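Local structure of cytochrome P450 monooxygenase (Rhodococcus sp. ECU0066, 6KBH) at residues A[84-87]-A[88-91]; A[135-138]-A[139-143]; A[275-278]-A[279-283]; A[57-60]-A[61-64]. The protein is a self-sufficient cytochrome P450 that carries heme, FMN and a [2Fe-2S] cluster in one chain and probably inserts oxygen into substrates. All coordinates share one frame; numbering follows the deposited sequence.

Contact 1: residues A[84-87]-A[88-91]; sequences VKAV and FRGN. With HEM (protoporphyrin IX containing Fe), chain C.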
loop_
_atom_site.group_PDB
_atom_site.type_symbol
_atom_site.label_atom_id
_atom_site.label_comp_id
_atom_site.label_asym_id
_atom_site.label_seq_id
_atom_site.Cartn_x
_atom_site.Cartn_y
_atom_site.Cartn_z
ATOM N N VAL A 84 -6.745 0.274 -19.951
ATOM C CA VAL A 84 -5.300 0.083 -19.857
ATOM C C VAL A 84 -4.958 -0.921 -18.764
ATOM O O VAL A 84 -3.922 -1.591 -18.835
ATOM C CB VAL A 84 -4.559 1.422 -19.652
ATOM C CG1 VAL A 84 -5.131 2.502 -20.549
ATOM C CG2 VAL A 84 -4.603 1.853 -18.219
ATOM N N LYS A 85 -5.810 -1.057 -17.746
ATOM C CA LYS A 85 -5.643 -2.168 -16.819
ATOM C C LYS A 85 -5.882 -3.493 -17.530
ATOM O O LYS A 85 -5.167 -4.476 -17.293
ATOM C CB LYS A 85 -6.586 -2.026 -15.621
ATOM C CG LYS A 85 -6.422 -3.144 -14.599
ATOM C CD LYS A 85 -7.612 -3.280 -13.661
ATOM C CE LYS A 85 -7.494 -2.347 -12.468
ATOM N NZ LYS A 85 -8.430 -2.726 -11.374
ATOM N N ALA A 86 -6.877 -3.533 -18.418
ATOM C CA ALA A 86 -7.158 -4.752 -19.167
ATOM C C ALA A 86 -6.015 -5.114 -20.104
ATOM O O ALA A 86 -5.775 -6.300 -20.356
ATOM C CB ALA A 86 -8.460 -4.600 -19.951
ATOM N N VAL A 87 -5.304 -4.118 -20.635
ATOM C CA VAL A 87 -4.158 -4.417 -21.484
ATOM C C VAL A 87 -3.035 -5.031 -20.661
ATOM O O VAL A 87 -2.352 -5.960 -21.110
ATOM C CB VAL A 87 -3.694 -3.150 -22.226
ATOM C CG1 VAL A 87 -2.424 -3.426 -23.010
ATOM C CG2 VAL A 87 -4.789 -2.659 -23.151
ATOM N N PHE A 88 -2.843 -4.540 -19.435
ATOM C CA PHE A 88 -1.776 -5.056 -18.584
ATOM C C PHE A 88 -2.008 -6.518 -18.215
ATOM O O PHE A 88 -1.058 -7.307 -18.162
ATOM C CB PHE A 88 -1.652 -4.199 -17.324
ATOM C CG PHE A 88 -0.767 -2.997 -17.495
ATOM C CD1 PHE A 88 0.577 -3.150 -17.810
ATOM C CD2 PHE A 88 -1.269 -1.719 -17.330
ATOM C CE1 PHE A 88 1.399 -2.050 -17.964
ATOM C CE2 PHE A 88 -0.453 -0.611 -17.487
ATOM C CZ PHE A 88 0.882 -0.777 -17.804
ATOM N N ARG A 89 -3.262 -6.903 -17.963
ATOM C CA ARG A 89 -3.532 -8.261 -17.501
ATOM C C ARG A 89 -3.437 -9.288 -18.623
ATOM O O ARG A 89 -2.965 -10.409 -18.394
ATOM C CB ARG A 89 -4.910 -8.330 -16.837
ATOM C CG ARG A 89 -5.620 -9.667 -16.986
ATOM C CD ARG A 89 -6.903 -9.700 -16.168
ATOM N NE ARG A 89 -7.931 -8.851 -16.764
ATOM C CZ ARG A 89 -8.433 -7.765 -16.184
ATOM N NH1 ARG A 89 -8.011 -7.404 -14.979
ATOM N NH2 ARG A 89 -9.362 -7.041 -16.801
ATOM N N GLY A 90 -3.866 -8.936 -19.833
ATOM C CA GLY A 90 -3.785 -9.857 -20.950
ATOM C C GLY A 90 -2.397 -9.901 -21.551
ATOM O O GLY A 90 -2.181 -9.404 -22.661
ATOM N N ASN A 91 -1.442 -10.492 -20.831
ATOM C CA ASN A 91 -0.056 -10.477 -21.278
ATOM C C ASN A 91 0.224 -11.465 -22.403
ATOM O O ASN A 91 1.343 -11.473 -22.929
ATOM C CB ASN A 91 0.889 -10.753 -20.105
ATOM C CG ASN A 91 0.657 -12.108 -19.470
ATOM O OD1 ASN A 91 -0.458 -12.634 -19.477
ATOM N ND2 ASN A 91 1.719 -12.688 -18.920
HETATM C CHA HEM C . 8.582 -2.590 -14.478
HETATM C CHB HEM C . 7.131 2.073 -13.216
HETATM C CHC HEM C . 10.970 2.344 -9.583
HETATM C CHD HEM C . 12.378 -2.282 -10.859
HETATM C C1A HEM C . 8.015 -1.259 -14.257
HETATM C C2A HEM C . 6.881 -0.996 -15.150
HETATM C C3A HEM C . 6.475 0.294 -14.799
HETATM C C4A HEM C . 7.414 0.697 -13.720
HETATM C CMA HEM C . 5.347 1.077 -15.395
HETATM C CAA HEM C . 6.265 -1.889 -16.183
HETATM C CBA HEM C . 4.955 -2.494 -15.785
HETATM C CGA HEM C . 4.359 -3.573 -16.625
HETATM O O1A HEM C . 4.911 -3.580 -17.757
HETATM O O2A HEM C . 3.467 -4.177 -15.969
HETATM C C1B HEM C . 8.013 2.607 -12.131
HETATM C C2B HEM C . 7.871 3.991 -11.484
HETATM C C3B HEM C . 9.073 4.067 -10.346
HETATM C C4B HEM C . 9.800 2.739 -10.441
HETATM C CMB HEM C . 6.866 5.040 -11.819
HETATM C CAB HEM C . 9.401 5.197 -9.432
HETATM C CBB HEM C . 8.302 5.771 -8.605
HETATM C C1C HEM C . 11.511 0.979 -9.846
HETATM C C2C HEM C . 12.626 0.731 -8.971
HETATM C C3C HEM C . 13.038 -0.540 -9.306
HETATM C C4C HEM C . 12.113 -0.936 -10.357
HETATM C CMC HEM C . 13.203 1.639 -7.935
HETATM C CAC HEM C . 14.161 -1.311 -8.684
HETATM C CBC HEM C . 15.425 -1.545 -9.431
HETATM C C1D HEM C . 11.402 -2.582 -11.914
HETATM C C2D HEM C . 11.595 -3.952 -12.493
HETATM C C3D HEM C . 10.406 -4.056 -13.633
HETATM C C4D HEM C . 9.708 -2.730 -13.534
HETATM C CMD HEM C . 12.627 -4.954 -12.109
HETATM C CAD HEM C . 10.107 -5.210 -14.522
HETATM C CBD HEM C . 9.360 -6.337 -13.886
HETATM C CGD HEM C . 8.679 -7.294 -14.795
HETATM O O1D HEM C . 8.571 -6.750 -15.920
HETATM O O2D HEM C . 8.393 -8.358 -14.188
HETATM N NA HEM C . 8.366 -0.233 -13.371
HETATM N NB HEM C . 9.114 1.829 -11.466
HETATM N NC HEM C . 11.174 -0.036 -10.712
HETATM N ND HEM C . 10.234 -1.746 -12.451
HETATM FE FE HEM C . 9.762 0.133 -12.052
#
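With CG anti to its carbonyl carbon and beside the backbone N (chi1 -86°), F88 lays its ring alongside the preceding helical turn, where CD2 comes to 3.1 Å from V84 O. The other flank of the ring, CD1 and CE1, turns to the heme, and CE1 stands 3.6 Å from propionate atom O2A, approached obliquely. K85 CA sits at the ring edge. These residues close helix 81-89, the B helix of the P450 fold, whose last turns are tied by F88 N to V84 O (3.2 Å) and G90 N to A86 O (3.3 Å) before G90 leaves it in an inverse gamma turn. An alanine in place of F88 would remove the whole ring and would probably leave a gap between V84, I355 and the propionate, with R334 packed less firmly. R89 bends at chi3 (72°), which folds its guanidinium face over A86 CA, 4.0 Å from NH2, while NH1 donates a hydrogen bond to D707 O.

Contact 2: residues A[135-138]-A[139-143]; sequences PRRR and ALMEP. With HEM (protoporphyrin IX containing Fe), chain C.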
loop_
_atom_site.group_PDB
_atom_site.type_symbol
_atom_site.label_atom_id
_atom_site.label_comp_id
_atom_site.label_asym_id
_atom_site.label_seq_id
_atom_site.Cartn_x
_atom_site.Cartn_y
_atom_site.Cartn_z
ATOM N N PRO A 135 9.248 -17.228 -14.430
ATOM C CA PRO A 135 10.234 -17.877 -13.548
ATOM C C PRO A 135 11.346 -16.947 -13.100
ATOM O O PRO A 135 11.775 -17.014 -11.942
ATOM C CB PRO A 135 10.769 -19.026 -14.413
ATOM C CG PRO A 135 9.660 -19.329 -15.348
ATOM C CD PRO A 135 9.044 -18.001 -15.668
ATOM N N ARG A 136 11.821 -16.071 -13.986
ATOM C CA ARG A 136 12.873 -15.137 -13.603
ATOM C C ARG A 136 12.349 -14.086 -12.634
ATOM O O ARG A 136 13.072 -13.651 -11.730
ATOM C CB ARG A 136 13.459 -14.475 -14.845
ATOM C CG ARG A 136 14.080 -15.431 -15.849
ATOM C CD ARG A 136 14.949 -14.637 -16.792
ATOM N NE ARG A 136 15.238 -15.287 -18.067
ATOM C CZ ARG A 136 16.405 -15.846 -18.371
ATOM N NH1 ARG A 136 17.395 -15.844 -17.488
ATOM N NH2 ARG A 136 16.585 -16.403 -19.561
ATOM N N ARG A 137 11.095 -13.659 -12.809
ATOM C CA ARG A 137 10.499 -12.700 -11.884
ATOM C C ARG A 137 10.288 -13.329 -10.513
ATOM O O ARG A 137 10.665 -12.750 -9.488
ATOM C CB ARG A 137 9.175 -12.179 -12.447
ATOM C CG ARG A 137 8.431 -11.219 -11.523
ATOM C CD ARG A 137 7.046 -10.896 -12.067
ATOM N NE ARG A 137 6.253 -10.082 -11.148
ATOM C CZ ARG A 137 6.199 -8.753 -11.176
ATOM N NH1 ARG A 137 6.897 -8.073 -12.078
ATOM N NH2 ARG A 137 5.447 -8.100 -10.300
ATOM N N ARG A 138 9.681 -14.517 -10.478
ATOM C CA ARG A 138 9.450 -15.195 -9.207
ATOM C C ARG A 138 10.767 -15.531 -8.517
ATOM O O ARG A 138 10.882 -15.411 -7.291
ATOM C CB ARG A 138 8.618 -16.456 -9.436
ATOM C CG ARG A 138 7.229 -16.196 -10.011
ATOM C CD ARG A 138 6.400 -17.472 -10.064
ATOM N NE ARG A 138 5.174 -17.322 -10.848
ATOM C CZ ARG A 138 4.002 -16.934 -10.349
ATOM N NH1 ARG A 138 3.884 -16.648 -9.059
ATOM N NH2 ARG A 138 2.943 -16.831 -11.141
ATOM N N ALA A 139 11.776 -15.944 -9.287
ATOM C CA ALA A 139 13.070 -16.266 -8.695
ATOM C C ALA A 139 13.734 -15.028 -8.108
ATOM O O ALA A 139 14.333 -15.089 -7.028
ATOM C CB ALA A 139 13.982 -16.914 -9.737
ATOM N N LEU A 140 13.640 -13.896 -8.800
ATOM C CA LEU A 140 14.337 -12.684 -8.397
ATOM C C LEU A 140 13.473 -11.745 -7.565
ATOM O O LEU A 140 13.870 -10.597 -7.341
ATOM C CB LEU A 140 14.862 -11.952 -9.636
ATOM C CG LEU A 140 15.863 -12.744 -10.483
ATOM C CD1 LEU A 140 16.084 -12.080 -11.835
ATOM C CD2 LEU A 140 17.181 -12.914 -9.744
ATOM N N MET A 141 12.315 -12.205 -7.090
ATOM C CA MET A 141 11.356 -11.304 -6.457
ATOM C C MET A 141 11.752 -10.934 -5.034
ATOM O O MET A 141 11.637 -9.767 -4.646
ATOM C CB MET A 141 9.965 -11.933 -6.454
ATOM C CG MET A 141 8.935 -11.125 -5.684
ATOM S SD MET A 141 8.661 -9.475 -6.367
ATOM C CE MET A 141 7.661 -9.867 -7.799
ATOM N N GLU A 142 12.223 -11.911 -4.256
ATOM C CA GLU A 142 12.332 -11.758 -2.803
ATOM C C GLU A 142 13.010 -10.475 -2.327
ATOM O O GLU A 142 12.481 -9.854 -1.390
ATOM C CB GLU A 142 13.049 -12.981 -2.211
ATOM C CG GLU A 142 13.184 -12.937 -0.692
ATOM C CD GLU A 142 13.794 -14.199 -0.114
ATOM O OE1 GLU A 142 14.012 -15.163 -0.879
ATOM O OE2 GLU A 142 14.060 -14.226 1.106
ATOM N N PRO A 143 14.139 -10.022 -2.888
ATOM C CA PRO A 143 14.748 -8.779 -2.377
ATOM C C PRO A 143 13.853 -7.555 -2.512
ATOM O O PRO A 143 14.086 -6.560 -1.816
ATOM C CB PRO A 143 16.023 -8.632 -3.220
ATOM C CG PRO A 143 16.292 -9.984 -3.758
ATOM C CD PRO A 143 14.960 -10.624 -3.955
HETATM C CHA HEM C . 8.582 -2.590 -14.478
HETATM C CHB HEM C . 7.131 2.073 -13.216
HETATM C CHC HEM C . 10.970 2.344 -9.583
HETATM C CHD HEM C . 12.378 -2.282 -10.859
HETATM C C1A HEM C . 8.015 -1.259 -14.257
HETATM C C2A HEM C . 6.881 -0.996 -15.150
HETATM C C3A HEM C . 6.475 0.294 -14.799
HETATM C C4A HEM C . 7.414 0.697 -13.720
HETATM C CMA HEM C . 5.347 1.077 -15.395
HETATM C CAA HEM C . 6.265 -1.889 -16.183
HETATM C CBA HEM C . 4.955 -2.494 -15.785
HETATM C CGA HEM C . 4.359 -3.573 -16.625
HETATM O O1A HEM C . 4.911 -3.580 -17.757
HETATM O O2A HEM C . 3.467 -4.177 -15.969
HETATM C C1B HEM C . 8.013 2.607 -12.131
HETATM C C2B HEM C . 7.871 3.991 -11.484
HETATM C C3B HEM C . 9.073 4.067 -10.346
HETATM C C4B HEM C . 9.800 2.739 -10.441
HETATM C CMB HEM C . 6.866 5.040 -11.819
HETATM C CAB HEM C . 9.401 5.197 -9.432
HETATM C CBB HEM C . 8.302 5.771 -8.605
HETATM C C1C HEM C . 11.511 0.979 -9.846
HETATM C C2C HEM C . 12.626 0.731 -8.971
HETATM C C3C HEM C . 13.038 -0.540 -9.306
HETATM C C4C HEM C . 12.113 -0.936 -10.357
HETATM C CMC HEM C . 13.203 1.639 -7.935
HETATM C CAC HEM C . 14.161 -1.311 -8.684
HETATM C CBC HEM C . 15.425 -1.545 -9.431
HETATM C C1D HEM C . 11.402 -2.582 -11.914
HETATM C C2D HEM C . 11.595 -3.952 -12.493
HETATM C C3D HEM C . 10.406 -4.056 -13.633
HETATM C C4D HEM C . 9.708 -2.730 -13.534
HETATM C CMD HEM C . 12.627 -4.954 -12.109
HETATM C CAD HEM C . 10.107 -5.210 -14.522
HETATM C CBD HEM C . 9.360 -6.337 -13.886
HETATM C CGD HEM C . 8.679 -7.294 -14.795
HETATM O O1D HEM C . 8.571 -6.750 -15.920
HETATM O O2D HEM C . 8.393 -8.358 -14.188
HETATM N NA HEM C . 8.366 -0.233 -13.371
HETATM N NB HEM C . 9.114 1.829 -11.466
HETATM N NC HEM C . 11.174 -0.036 -10.712
HETATM N ND HEM C . 10.234 -1.746 -12.451
HETATM FE FE HEM C . 9.762 0.133 -12.052
#
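R137 and M141 lie side by side and point the same way, four residues apart, R137 on the helix and M141 just beyond its end. R137 is fully extended from CG to NE, with CG anti to the backbone N (chi1 177°), and this straight reach carries its guanidinium to the heme. R137 NH1 donates to heme propionate atom O2D at 2.6 Å, with the carboxylate carbon CGD in the guanidinium plane at its edge. NH1 also bonds Q392 O, so a single nitrogen holds both the propionate and the chain just before the axial ligand C393. M141, by contrast, folds at chi2 (62°) and chi3 (76°), placing methyl CE over one guanidinium face, 3.6 Å from R137 NE and 3.8 Å from CZ. The stretch ends helix 133-139, the C helix of the P450 fold, on which H133 and R137 both bind heme b. The backbone bonds A139 N to P135 O (2.9 Å) and L140 N to R136 O (3.0 Å) complete the last turn. L140 CG, turned beside the backbone N, comes to 3.2 Å from R136 O, and L140 packs against Y271 of helix 269-281. The same Y271 receives R136 in a cation-pi contact.

Contact 3: residues A[275-278]-A[279-283]; sequences MMMA and GIVAA. With HEM (protoporphyrin IX containing Fe), chain C.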
loop_
_atom_site.group_PDB
_atom_site.type_symbol
_atom_site.label_atom_id
_atom_site.label_comp_id
_atom_site.label_asym_id
_atom_site.label_seq_id
_atom_site.Cartn_x
_atom_site.Cartn_y
_atom_site.Cartn_z
ATOM N N MET A 275 21.188 -7.861 -15.810
ATOM C CA MET A 275 20.572 -7.405 -14.567
ATOM C C MET A 275 21.309 -6.227 -13.946
ATOM O O MET A 275 20.722 -5.502 -13.135
ATOM C CB MET A 275 20.511 -8.547 -13.553
ATOM C CG MET A 275 19.406 -9.555 -13.793
ATOM S SD MET A 275 19.574 -10.979 -12.703
ATOM C CE MET A 275 19.521 -10.187 -11.097
ATOM N N MET A 276 22.580 -6.024 -14.295
ATOM C CA MET A 276 23.336 -4.923 -13.709
ATOM C C MET A 276 22.852 -3.577 -14.241
ATOM O O MET A 276 22.610 -2.645 -13.465
ATOM C CB MET A 276 24.829 -5.113 -13.976
ATOM C CG MET A 276 25.729 -4.363 -13.004
ATOM S SD MET A 276 25.843 -5.137 -11.377
ATOM C CE MET A 276 26.749 -6.621 -11.778
ATOM N N MET A 277 22.709 -3.451 -15.564
ATOM C CA MET A 277 22.198 -2.206 -16.129
ATOM C C MET A 277 20.691 -2.102 -15.981
ATOM O O MET A 277 20.170 -1.045 -15.606
ATOM C CB MET A 277 22.567 -2.085 -17.603
ATOM C CG MET A 277 22.213 -0.724 -18.185
ATOM S SD MET A 277 23.049 -0.351 -19.735
ATOM C CE MET A 277 21.669 -0.358 -20.880
ATOM N N ALA A 278 19.977 -3.184 -16.298
ATOM C CA ALA A 278 18.527 -3.184 -16.167
ATOM C C ALA A 278 18.103 -2.713 -14.784
ATOM O O ALA A 278 17.092 -2.015 -14.638
ATOM C CB ALA A 278 17.978 -4.582 -16.453
ATOM N N GLY A 279 18.896 -3.048 -13.764
ATOM C CA GLY A 279 18.514 -2.733 -12.397
ATOM C C GLY A 279 18.411 -1.244 -12.129
ATOM O O GLY A 279 17.407 -0.767 -11.598
ATOM N N ILE A 280 19.445 -0.482 -12.494
ATOM C CA ILE A 280 19.494 0.923 -12.096
ATOM C C ILE A 280 18.973 1.878 -13.165
ATOM O O ILE A 280 18.865 3.085 -12.892
ATOM C CB ILE A 280 20.917 1.337 -11.657
ATOM C CG1 ILE A 280 21.915 1.195 -12.801
ATOM C CG2 ILE A 280 21.369 0.512 -10.457
ATOM C CD1 ILE A 280 23.294 1.701 -12.439
ATOM N N VAL A 281 18.638 1.390 -14.362
ATOM C CA VAL A 281 17.887 2.248 -15.276
ATOM C C VAL A 281 16.398 2.157 -14.972
ATOM O O VAL A 281 15.650 3.108 -15.222
ATOM C CB VAL A 281 18.180 1.911 -16.752
ATOM C CG1 VAL A 281 19.681 1.873 -17.008
ATOM C CG2 VAL A 281 17.516 0.602 -17.165
ATOM N N ALA A 282 15.946 1.028 -14.420
ATOM C CA ALA A 282 14.564 0.923 -13.975
ATOM C C ALA A 282 14.320 1.720 -12.704
ATOM O O ALA A 282 13.161 1.983 -12.365
ATOM C CB ALA A 282 14.191 -0.543 -13.752
ATOM N N ALA A 283 15.383 2.127 -12.013
ATOM C CA ALA A 283 15.285 2.679 -10.670
ATOM C C ALA A 283 15.592 4.163 -10.575
ATOM O O ALA A 283 15.098 4.820 -9.655
ATOM C CB ALA A 283 16.232 1.930 -9.723
HETATM C CHA HEM C . 8.582 -2.590 -14.478
HETATM C CHB HEM C . 7.131 2.073 -13.216
HETATM C CHC HEM C . 10.970 2.344 -9.583
HETATM C CHD HEM C . 12.378 -2.282 -10.859
HETATM C C1A HEM C . 8.015 -1.259 -14.257
HETATM C C2A HEM C . 6.881 -0.996 -15.150
HETATM C C3A HEM C . 6.475 0.294 -14.799
HETATM C C4A HEM C . 7.414 0.697 -13.720
HETATM C CMA HEM C . 5.347 1.077 -15.395
HETATM C CAA HEM C . 6.265 -1.889 -16.183
HETATM C CBA HEM C . 4.955 -2.494 -15.785
HETATM C CGA HEM C . 4.359 -3.573 -16.625
HETATM O O1A HEM C . 4.911 -3.580 -17.757
HETATM O O2A HEM C . 3.467 -4.177 -15.969
HETATM C C1B HEM C . 8.013 2.607 -12.131
HETATM C C2B HEM C . 7.871 3.991 -11.484
HETATM C C3B HEM C . 9.073 4.067 -10.346
HETATM C C4B HEM C . 9.800 2.739 -10.441
HETATM C CMB HEM C . 6.866 5.040 -11.819
HETATM C CAB HEM C . 9.401 5.197 -9.432
HETATM C CBB HEM C . 8.302 5.771 -8.605
HETATM C C1C HEM C . 11.511 0.979 -9.846
HETATM C C2C HEM C . 12.626 0.731 -8.971
HETATM C C3C HEM C . 13.038 -0.540 -9.306
HETATM C C4C HEM C . 12.113 -0.936 -10.357
HETATM C CMC HEM C . 13.203 1.639 -7.935
HETATM C CAC HEM C . 14.161 -1.311 -8.684
HETATM C CBC HEM C . 15.425 -1.545 -9.431
HETATM C C1D HEM C . 11.402 -2.582 -11.914
HETATM C C2D HEM C . 11.595 -3.952 -12.493
HETATM C C3D HEM C . 10.406 -4.056 -13.633
HETATM C C4D HEM C . 9.708 -2.730 -13.534
HETATM C CMD HEM C . 12.627 -4.954 -12.109
HETATM C CAD HEM C . 10.107 -5.210 -14.522
HETATM C CBD HEM C . 9.360 -6.337 -13.886
HETATM C CGD HEM C . 8.679 -7.294 -14.795
HETATM O O1D HEM C . 8.571 -6.750 -15.920
HETATM O O2D HEM C . 8.393 -8.358 -14.188
HETATM N NA HEM C . 8.366 -0.233 -13.371
HETATM N NB HEM C . 9.114 1.829 -11.466
HETATM N NC HEM C . 11.174 -0.036 -10.712
HETATM N ND HEM C . 10.234 -1.746 -12.451
HETATM FE FE HEM C . 9.762 0.133 -12.052
#
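The carbonyl of M277 takes V281 N at 3.1 Å, almost in line with its C=O bond, and also a weak bond from I280 N, while A282 N reaches A278 O at 3.3 Å. Across this turn the V281 and M277 side chains meet at a slant: V281 CG1, anti to the carbonyl carbon (chi1 -51°), meets M277 CG at 3.8 Å. V281 CG2 instead lies between the backbone N and the carbonyl carbon, 3.7 Å from A278 O. M277 has CG anti to its backbone N and packs on V229 and F232 of helix 219-242, whereas I280 is held by A188, L189 and L192 of helix 183-192. This is the long I-helix of P450 enzymes, interrupted where it passes the heme. A282 to T286 (AAHET) matches the family's (A/G)Gx(D/E)T motif except for alanine where glycine is usual, and A282 O and A283 O accept hydrogen bonds from T286 OG1 and T287 OG1. At the break the small A282 and A283 probably allow the chain its close approach to the porphyrin: A282 CB is 3.8 Å from meso carbon CHD, and A283 CB is 3.5 Å from methyl CMC and 3.6 Å from vinyl carbon CBC.

Contact 4: residues A[57-60]-A[61-64]; sequences SLRW and SRDE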
loop_
_atom_site.group_PDB
_atom_site.type_symbol
_atom_site.label_atom_id
_atom_site.label_comp_id
_atom_site.label_asym_id
_atom_site.label_seq_id
_atom_site.Cartn_x
_atom_site.Cartn_y
_atom_site.Cartn_z
ATOM N N SER A 57 -4.800 16.747 -21.162
ATOM C CA SER A 57 -4.736 16.815 -22.617
ATOM C C SER A 57 -5.545 15.716 -23.296
ATOM O O SER A 57 -5.826 15.828 -24.493
ATOM C CB SER A 57 -3.283 16.747 -23.087
ATOM O OG SER A 57 -2.853 15.407 -23.230
ATOM N N LEU A 58 -5.921 14.660 -22.575
ATOM C CA LEU A 58 -6.727 13.588 -23.149
ATOM C C LEU A 58 -8.059 13.419 -22.425
ATOM O O LEU A 58 -8.685 12.359 -22.527
ATOM C CB LEU A 58 -5.959 12.265 -23.156
ATOM C CG LEU A 58 -4.676 12.219 -23.989
ATOM C CD1 LEU A 58 -3.466 12.148 -23.080
ATOM C CD2 LEU A 58 -4.688 11.044 -24.950
ATOM N N ARG A 59 -8.497 14.442 -21.687
ATOM C CA ARG A 59 -9.858 14.453 -21.161
ATOM C C ARG A 59 -10.876 14.192 -22.266
ATOM O O ARG A 59 -11.853 13.462 -22.063
ATOM C CB ARG A 59 -10.139 15.791 -20.477
ATOM C CG ARG A 59 -11.508 15.906 -19.829
ATOM C CD ARG A 59 -11.526 15.284 -18.442
ATOM N NE ARG A 59 -12.760 15.589 -17.721
ATOM C CZ ARG A 59 -13.865 14.854 -17.795
ATOM N NH1 ARG A 59 -13.888 13.773 -18.561
ATOM N NH2 ARG A 59 -14.946 15.197 -17.104
ATOM N N TRP A 60 -10.655 14.776 -23.451
ATOM C CA TRP A 60 -11.563 14.558 -24.573
ATOM C C TRP A 60 -11.598 13.093 -24.988
ATOM O O TRP A 60 -12.623 12.613 -25.485
ATOM C CB TRP A 60 -11.158 15.437 -25.761
ATOM C CG TRP A 60 -9.840 15.051 -26.365
ATOM C CD1 TRP A 60 -8.610 15.538 -26.028
ATOM C CD2 TRP A 60 -9.617 14.080 -27.397
ATOM N NE1 TRP A 60 -7.636 14.933 -26.787
ATOM C CE2 TRP A 60 -8.229 14.034 -27.634
ATOM C CE3 TRP A 60 -10.457 13.245 -28.141
ATOM C CZ2 TRP A 60 -7.661 13.191 -28.588
ATOM C CZ3 TRP A 60 -9.891 12.406 -29.086
ATOM C CH2 TRP A 60 -8.507 12.386 -29.300
ATOM N N SER A 61 -10.496 12.367 -24.793
ATOM C CA SER A 61 -10.469 10.961 -25.178
ATOM C C SER A 61 -11.178 10.082 -24.148
ATOM O O SER A 61 -11.857 9.116 -24.514
ATOM C CB SER A 61 -9.025 10.503 -25.388
ATOM O OG SER A 61 -8.979 9.223 -25.997
ATOM N N ARG A 62 -11.045 10.398 -22.857
ATOM C CA ARG A 62 -11.809 9.665 -21.850
ATOM C C ARG A 62 -13.305 9.836 -22.066
ATOM O O ARG A 62 -14.089 8.917 -21.798
ATOM C CB ARG A 62 -11.414 10.128 -20.442
ATOM C CG ARG A 62 -10.029 9.687 -20.028
ATOM C CD ARG A 62 -9.711 9.793 -18.557
ATOM N NE ARG A 62 -9.630 11.171 -18.090
ATOM C CZ ARG A 62 -8.630 12.002 -18.364
ATOM N NH1 ARG A 62 -7.620 11.606 -19.125
ATOM N NH2 ARG A 62 -8.648 13.241 -17.889
ATOM N N ASP A 63 -13.715 10.988 -22.588
ATOM C CA ASP A 63 -15.135 11.284 -22.702
ATOM C C ASP A 63 -15.736 10.695 -23.970
ATOM O O ASP A 63 -16.733 9.968 -23.911
ATOM C CB ASP A 63 -15.358 12.795 -22.645
ATOM C CG ASP A 63 -15.050 13.373 -21.280
ATOM O OD1 ASP A 63 -14.997 12.596 -20.303
ATOM O OD2 ASP A 63 -14.863 14.602 -21.173
ATOM N N GLU A 64 -15.142 10.981 -25.129
ATOM C CA GLU A 64 -15.804 10.676 -26.387
ATOM C C GLU A 64 -15.072 9.694 -27.291
ATOM O O GLU A 64 -15.706 9.153 -28.205
ATOM C CB GLU A 64 -16.070 11.971 -27.171
ATOM C CG GLU A 64 -16.437 13.149 -26.282
ATOM C CD GLU A 64 -16.550 14.444 -27.051
ATOM O OE1 GLU A 64 -17.304 14.483 -28.045
ATOM O OE2 GLU A 64 -15.879 15.423 -26.662
#
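Helix 59-64, which probably corresponds to part of the A helix of the P450 fold, starts at L58, which occupies the N-cap position. L58 O receives two backbone donors: S61 N at 2.9 Å, well above the carbonyl plane, and R62 N at 3.1 Å, close to the line of the C=O bond. W60 places CG between its backbone N and carbonyl carbon (chi1 67°), which folds the indole back over its neighbour. S61 CB consequently stands over the centre of the six-membered ring, 4.0 Å from the centroid and 6° off the normal, as a CH-pi contact. An alanine at W60 would strip away the indole and would probably cost S61 CB its CH-pi partner and leave F68 without the ring it meets. R62 bends at chi3 so that one face of its guanidinium lies over R59 CA, 3.6 Å above the plane, while NH1 bonds S359 OG and A55 O. The R59 and R62 guanidinium planes are nearly parallel, 17° apart, though the two side chains cross at about a right angle. R59 NH1 faces the D63 carboxylate in a probable salt bridge, but the modelled positions are too close to rely on. E64 pairs with R39, and S61 OG bonds E65 O and T79 OG1. The helix runs on into strand 67-69, an outer strand of the mixed sheet, as the A helix probably does in the P450 fold.

How the contacts relate
Along the chain the order is contact 4, contact 1, contact 2, contact 3, and all four lie in the P450 part of the protein. Contacts 1, 2 and 3 each touch the heme, on helices 81-89, 133-139 and 269-281: the first two reach different propionates, the third lies against the porphyrin. Contacts 2 and 3 are neighbours, with centres 15 Å apart, and meet where L140 CD1 packs on M275 SD at 3.8 Å. Contact 1 stands about 21 Å from contact 2 and 24 Å from contact 3, centre to centre. Contact 4, on helix 59-64, is removed from the heme, its centre about 20 Å from that of contact 1. Widely separated parts of the sequence thus enclose the cofactor.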